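Local atomic coordinates of alginase (Pseudoalteromonas, PDB entry 4Q8K), a protein that degrades alginate as a family 18 polysaccharide lyase, probably cutting its glycosidic bonds by beta-elimination. Residues Val262-Ser268 and Phe305-Glu310; Leu323-Pro328 and Cys346-Ile352. One frame throughout, in Å; residues are numbered along the deposited sequence.

Contact 1 (Val262-Ser268 and Phe305-Glu310); sequences VRLRNTS and FGIPVE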
loop_
_atom_site.group_PDB
_atom_site.type_symbol
_atom_site.label_atom_id
_atom_site.label_comp_id
_atom_site.label_asym_id
_atom_site.label_seq_id
_atom_site.Cartn_x
_atom_site.Cartn_y
_atom_site.Cartn_z
ATOM N N VAL A 262 1.942 6.387 7.845
ATOM C CA VAL A 262 2.133 6.913 6.518
ATOM C C VAL A 262 3.494 7.576 6.393
ATOM O O VAL A 262 3.999 8.184 7.344
ATOM C CB VAL A 262 1.006 7.912 6.159
ATOM C CG1 VAL A 262 1.015 9.092 7.137
ATOM C CG2 VAL A 262 1.171 8.389 4.728
ATOM N N ARG A 263 4.110 7.436 5.226
ATOM C CA ARG A 263 5.259 8.267 4.888
ATOM C C ARG A 263 4.869 9.114 3.699
ATOM O O ARG A 263 4.344 8.587 2.704
ATOM C CB ARG A 263 6.464 7.412 4.499
ATOM C CG ARG A 263 7.086 6.667 5.652
ATOM C CD ARG A 263 8.235 5.776 5.201
ATOM N NE ARG A 263 9.015 5.372 6.364
ATOM C CZ ARG A 263 10.074 6.042 6.801
ATOM N NH1 ARG A 263 10.479 7.125 6.150
ATOM N NH2 ARG A 263 10.720 5.633 7.885
ATOM N N LEU A 264 5.141 10.412 3.811
ATOM C CA LEU A 264 4.895 11.388 2.757
ATOM C C LEU A 264 6.190 12.093 2.383
ATOM O O LEU A 264 6.873 12.650 3.244
ATOM C CB LEU A 264 3.871 12.434 3.221
ATOM C CG LEU A 264 2.503 11.889 3.624
ATOM C CD1 LEU A 264 1.609 13.024 4.162
ATOM C CD2 LEU A 264 1.844 11.204 2.439
ATOM N N ARG A 265 6.528 12.092 1.098
ATOM C CA ARG A 265 7.745 12.771 0.665
ATOM C C ARG A 265 7.502 14.268 0.461
ATOM O O ARG A 265 6.749 14.664 -0.426
ATOM C CB ARG A 265 8.280 12.134 -0.615
ATOM C CG ARG A 265 9.700 12.547 -0.949
ATOM C CD ARG A 265 10.292 11.681 -2.067
ATOM N NE ARG A 265 10.418 10.262 -1.713
ATOM C CZ ARG A 265 11.400 9.757 -0.966
ATOM N NH1 ARG A 265 11.441 8.456 -0.702
ATOM N NH2 ARG A 265 12.341 10.552 -0.476
ATOM N N ASN A 266 8.130 15.102 1.282
ATOM C CA ASN A 266 7.888 16.541 1.194
ATOM C C ASN A 266 8.541 17.220 -0.017
ATOM O O ASN A 266 9.194 16.561 -0.836
ATOM C CB ASN A 266 8.204 17.265 2.519
ATOM C CG ASN A 266 9.692 17.246 2.889
ATOM O OD1 ASN A 266 10.038 17.238 4.075
ATOM N ND2 ASN A 266 10.564 17.274 1.892
ATOM N N THR A 267 8.351 18.532 -0.131
ATOM C CA THR A 267 8.822 19.285 -1.289
ATOM C C THR A 267 10.345 19.387 -1.335
ATOM O O THR A 267 10.915 19.733 -2.368
ATOM C CB THR A 267 8.207 20.708 -1.344
ATOM O OG1 THR A 267 8.499 21.412 -0.131
ATOM C CG2 THR A 267 6.706 20.636 -1.535
ATOM N N SER A 268 10.996 19.089 -0.214
ATOM C CA SER A 268 12.453 19.050 -0.155
ATOM C C SER A 268 13.007 17.679 -0.561
ATOM O O SER A 268 14.220 17.503 -0.682
ATOM C CB SER A 268 12.936 19.400 1.249
ATOM O OG SER A 268 12.599 20.735 1.591
ATOM N N PHE A 305 -3.095 13.109 8.879
ATOM C CA PHE A 305 -1.847 13.802 8.625
ATOM C C PHE A 305 -1.760 14.082 7.131
ATOM O O PHE A 305 -2.133 13.234 6.317
ATOM C CB PHE A 305 -0.659 12.942 9.085
ATOM C CG PHE A 305 0.687 13.556 8.797
ATOM C CD1 PHE A 305 1.103 14.690 9.470
ATOM C CD2 PHE A 305 1.537 12.995 7.854
ATOM C CE1 PHE A 305 2.336 15.260 9.206
ATOM C CE2 PHE A 305 2.777 13.563 7.584
ATOM C CZ PHE A 305 3.182 14.685 8.265
ATOM N N GLY A 306 -1.262 15.265 6.779
ATOM C CA GLY A 306 -1.071 15.638 5.390
ATOM C C GLY A 306 -0.108 16.796 5.213
ATOM O O GLY A 306 -0.021 17.664 6.085
ATOM N N ILE A 307 0.597 16.810 4.081
ATOM C CA ILE A 307 1.508 17.890 3.707
ATOM C C ILE A 307 1.549 18.057 2.190
ATOM O O ILE A 307 1.125 17.169 1.449
ATOM C CB ILE A 307 2.965 17.604 4.148
ATOM C CG1 ILE A 307 3.498 16.362 3.426
ATOM C CG2 ILE A 307 3.068 17.482 5.664
ATOM C CD1 ILE A 307 4.908 16.008 3.802
ATOM N N PRO A 308 2.068 19.201 1.720
ATOM C CA PRO A 308 2.378 19.290 0.290
ATOM C C PRO A 308 3.502 18.306 -0.005
ATOM O O PRO A 308 4.412 18.173 0.808
ATOM C CB PRO A 308 2.871 20.734 0.123
ATOM C CG PRO A 308 2.285 21.486 1.304
ATOM C CD PRO A 308 2.300 20.475 2.424
ATOM N N VAL A 309 3.443 17.631 -1.145
ATOM C CA VAL A 309 4.445 16.614 -1.459
ATOM C C VAL A 309 5.290 17.015 -2.663
ATOM O O VAL A 309 4.889 17.866 -3.457
ATOM C CB VAL A 309 3.788 15.255 -1.728
ATOM C CG1 VAL A 309 3.066 14.745 -0.485
ATOM C CG2 VAL A 309 2.824 15.349 -2.902
ATOM N N GLU A 310 6.469 16.412 -2.790
ATOM C CA GLU A 310 7.303 16.648 -3.964
ATOM C C GLU A 310 6.528 16.214 -5.199
ATOM O O GLU A 310 6.010 15.102 -5.260
ATOM C CB GLU A 310 8.620 15.874 -3.871
ATOM C CG GLU A 310 9.615 16.219 -4.983
ATOM C CD GLU A 310 11.010 15.659 -4.729
ATOM O OE1 GLU A 310 11.136 14.436 -4.529
ATOM O OE2 GLU A 310 11.982 16.447 -4.721
HETATM O O HOH W 1 6.314 19.720 1.869
#

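Contact 2 (Leu323-Pro328 and Cys346-Ile352); sequences LQSQDP and CFEDLGI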
loop_
_atom_site.group_PDB
_atom_site.type_symbol
_atom_site.label_atom_id
_atom_site.label_comp_id
_atom_site.label_asym_id
_atom_site.label_seq_id
_atom_site.Cartn_x
_atom_site.Cartn_y
_atom_site.Cartn_z
ATOM N N LEU A 323 3.472 -6.860 -0.174
ATOM C CA LEU A 323 4.180 -7.469 0.953
ATOM C C LEU A 323 5.698 -7.298 0.837
ATOM O O LEU A 323 6.305 -7.686 -0.167
ATOM C CB LEU A 323 3.816 -8.956 1.038
ATOM C CG LEU A 323 4.213 -9.754 2.288
ATOM C CD1 LEU A 323 3.458 -9.252 3.514
ATOM C CD2 LEU A 323 3.954 -11.250 2.055
ATOM N N GLN A 324 6.292 -6.703 1.872
ATOM C CA GLN A 324 7.689 -6.300 1.868
ATOM C C GLN A 324 8.574 -7.428 2.386
ATOM O O GLN A 324 8.302 -7.990 3.443
ATOM C CB GLN A 324 7.875 -5.069 2.763
ATOM C CG GLN A 324 7.004 -3.871 2.363
ATOM C CD GLN A 324 7.357 -3.334 0.980
ATOM O OE1 GLN A 324 6.569 -3.444 0.035
ATOM N NE2 GLN A 324 8.541 -2.742 0.860
ATOM N N SER A 325 9.627 -7.757 1.640
ATOM C CA SER A 325 10.537 -8.820 2.066
ATOM C C SER A 325 11.611 -8.218 2.963
ATOM O O SER A 325 12.648 -7.772 2.486
ATOM C CB SER A 325 11.169 -9.516 0.858
ATOM O OG SER A 325 11.947 -10.631 1.267
ATOM N N GLN A 326 11.335 -8.190 4.266
ATOM C CA GLN A 326 12.187 -7.490 5.226
ATOM C C GLN A 326 12.104 -8.157 6.597
ATOM O O GLN A 326 11.027 -8.572 7.043
ATOM C CB GLN A 326 11.771 -6.007 5.314
ATOM C CG GLN A 326 12.749 -5.100 6.050
ATOM C CD GLN A 326 12.231 -3.670 6.158
ATOM O OE1 GLN A 326 12.998 -2.712 6.108
ATOM N NE2 GLN A 326 10.925 -3.530 6.298
ATOM N N ASP A 327 13.250 -8.289 7.257
ATOM C CA ASP A 327 13.292 -8.824 8.611
ATOM C C ASP A 327 12.687 -7.765 9.534
ATOM O O ASP A 327 13.089 -6.613 9.476
ATOM C CB ASP A 327 14.740 -9.085 9.016
ATOM C CG ASP A 327 14.853 -9.920 10.275
ATOM O OD1 ASP A 327 14.422 -9.446 11.352
ATOM O OD2 ASP A 327 15.376 -11.059 10.181
ATOM N N PRO A 328 11.712 -8.149 10.373
ATOM C CA PRO A 328 11.062 -7.144 11.227
ATOM C C PRO A 328 11.933 -6.685 12.400
ATOM O O PRO A 328 11.712 -5.591 12.921
ATOM C CB PRO A 328 9.816 -7.876 11.738
ATOM C CG PRO A 328 10.215 -9.325 11.720
ATOM C CD PRO A 328 11.077 -9.468 10.493
ATOM N N CYS A 346 12.258 -16.076 1.287
ATOM C CA CYS A 346 12.232 -15.051 2.327
ATOM C C CYS A 346 10.962 -15.126 3.174
ATOM O O CYS A 346 11.029 -15.148 4.401
ATOM C CB CYS A 346 12.362 -13.672 1.696
ATOM S SG CYS A 346 14.002 -13.313 1.094
ATOM N N PHE A 347 9.800 -15.166 2.527
ATOM C CA PHE A 347 8.545 -15.172 3.269
ATOM C C PHE A 347 8.381 -16.447 4.087
ATOM O O PHE A 347 7.799 -16.425 5.169
ATOM C CB PHE A 347 7.345 -14.891 2.357
ATOM C CG PHE A 347 7.334 -13.490 1.805
ATOM C CD1 PHE A 347 7.454 -12.403 2.659
ATOM C CD2 PHE A 347 7.237 -13.261 0.436
ATOM C CE1 PHE A 347 7.458 -11.108 2.158
ATOM C CE2 PHE A 347 7.241 -11.981 -0.070
ATOM C CZ PHE A 347 7.347 -10.897 0.790
ATOM N N GLU A 348 8.909 -17.556 3.583
ATOM C CA GLU A 348 8.900 -18.786 4.360
ATOM C C GLU A 348 9.712 -18.614 5.639
ATOM O O GLU A 348 9.234 -18.926 6.729
ATOM C CB GLU A 348 9.434 -19.947 3.520
ATOM C CG GLU A 348 8.428 -20.452 2.507
ATOM C CD GLU A 348 9.000 -21.549 1.622
ATOM O OE1 GLU A 348 8.220 -22.166 0.869
ATOM O OE2 GLU A 348 10.225 -21.788 1.690
ATOM N N ASP A 349 10.928 -18.103 5.495
ATOM C CA ASP A 349 11.853 -17.954 6.615
ATOM C C ASP A 349 11.365 -16.886 7.592
ATOM O O ASP A 349 11.592 -16.990 8.802
ATOM C CB ASP A 349 13.257 -17.606 6.109
ATOM C CG ASP A 349 13.916 -18.761 5.345
ATOM O OD1 ASP A 349 13.313 -19.845 5.244
ATOM O OD2 ASP A 349 15.054 -18.571 4.869
ATOM N N LEU A 350 10.685 -15.872 7.058
ATOM C CA LEU A 350 10.138 -14.792 7.881
ATOM C C LEU A 350 8.880 -15.223 8.611
ATOM O O LEU A 350 8.341 -14.473 9.428
ATOM C CB LEU A 350 9.816 -13.567 7.022
ATOM C CG LEU A 350 11.007 -12.828 6.424
ATOM C CD1 LEU A 350 10.547 -11.981 5.244
ATOM C CD2 LEU A 350 11.705 -11.982 7.481
ATOM N N GLY A 351 8.403 -16.424 8.314
ATOM C CA GLY A 351 7.180 -16.922 8.906
ATOM C C GLY A 351 5.922 -16.198 8.439
ATOM O O GLY A 351 4.914 -16.176 9.157
ATOM N N ILE A 352 5.969 -15.605 7.247
ATOM C CA ILE A 352 4.768 -14.962 6.707
ATOM C C ILE A 352 3.972 -15.949 5.856
ATOM O O ILE A 352 4.274 -16.154 4.686
ATOM C CB ILE A 352 5.082 -13.700 5.893
ATOM C CG1 ILE A 352 5.991 -12.760 6.686
ATOM C CG2 ILE A 352 3.787 -13.004 5.513
ATOM C CD1 ILE A 352 5.476 -12.431 8.051
#

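Contact 1 (Val262-Ser268 and Phe305-Glu310)
The carbonyl oxygen of R265 is approached by two successive residues of 305-310. E310 N gives it a hydrogen bond of 3.0 Å, tilted 27° from the carbonyl plane, and V309 CA adds a CA-H...O contact at 3.2 Å from R265 O. Just beyond the strands a water joins the backbones again: it accepts from T267 N at 3.1 Å and donates to P308 O at 2.7 Å. The side chains of R265 and E310 run alongside each other in the same direction, their guanidinium and carboxylate planes 26° apart. They meet as CD against OE1, while R265 NE stays 5.1 Å from E310 OE1; the guanidinium bonds instead to G269 O and T234 O and forms a salt bridge with E271. The rest is apolar. CG of F305 lies anti to the backbone N (chi1 177°), which brings the CD2-CE2 edge of the ring within reach of V262 and L264: L264 CD1 comes obliquely to F305 CE2 at 3.7 Å, and V262 CG1, also obliquely, to F305 CD2 from the other side of the ring plane. I307 CD1 fits against both L264 CB, 3.8 Å away, and N266 CB. F274 stacks on the F305 ring from strand 271-280. The axes of 262-265 and 305-308 approach to 7.8 Å, nearly parallel; strands of two sheets facing each other through side chains are the beta-sandwich arrangement of concanavalin-like alginate lyases.

Contact 2 (Leu323-Pro328 and Cys346-Ile352)
L323 and F347 lead the packing of a strand end and its following loop against the C-terminal turn of helix 340-349, which finishes in a Schellman motif. In that motif I352 N bonds back to F347 O and G351 N to E348 O, G351 taking positive phi, and the turn brings I352 alongside L323. The apolar contacts start with a CH-pi interaction: L323 CD2 sits over one face of the F347 ring, 3.6 Å from its centroid and 15° off the normal. The same methyl reaches I352 CG2 at 3.9 Å. Further along, L350 CD2 rests on D327 CA and on P328 CD, 4.0 Å away. An alanine in place of F347 would probably open a gap beneath L323 CD2 and strip W187 of its ring contact. Oxygen atoms meet carbon here without hydrogen bonds across the contact: Q324 O lies in the ring plane, 3.5 Å from F347 CE1, and Q326 O faces L350 CD2. S325, centre of an inverse gamma turn, holds OG anti to its own N (chi1 -174°), facing the helix. There S325 OG bonds to C334 O, next to the C334-C346 disulfide, and lies 3.1 Å from C346 CB.

In the fold
Contact 2 is buried, whereas contact 1 is partly open, with exposed residues mainly in the turn after strand 257-265 and along edge strand 303-308. Both touch the same eight-stranded sheet, contact 1 through strand 257-265 and contact 2 through strand 321-324, yet their centres lie 28 Å apart and they do not meet. Contact 1 joins this sheet to the seven-stranded one and so spans the sandwich; contact 2 instead packs the end of helix 340-349 against the end of strand 321-324 and the loop that follows. The sheet-to-sheet contact mixes apolar filling with one backbone hydrogen bond and one bridging water, while the helix contact relies on apolar packing, with a disulfide close by.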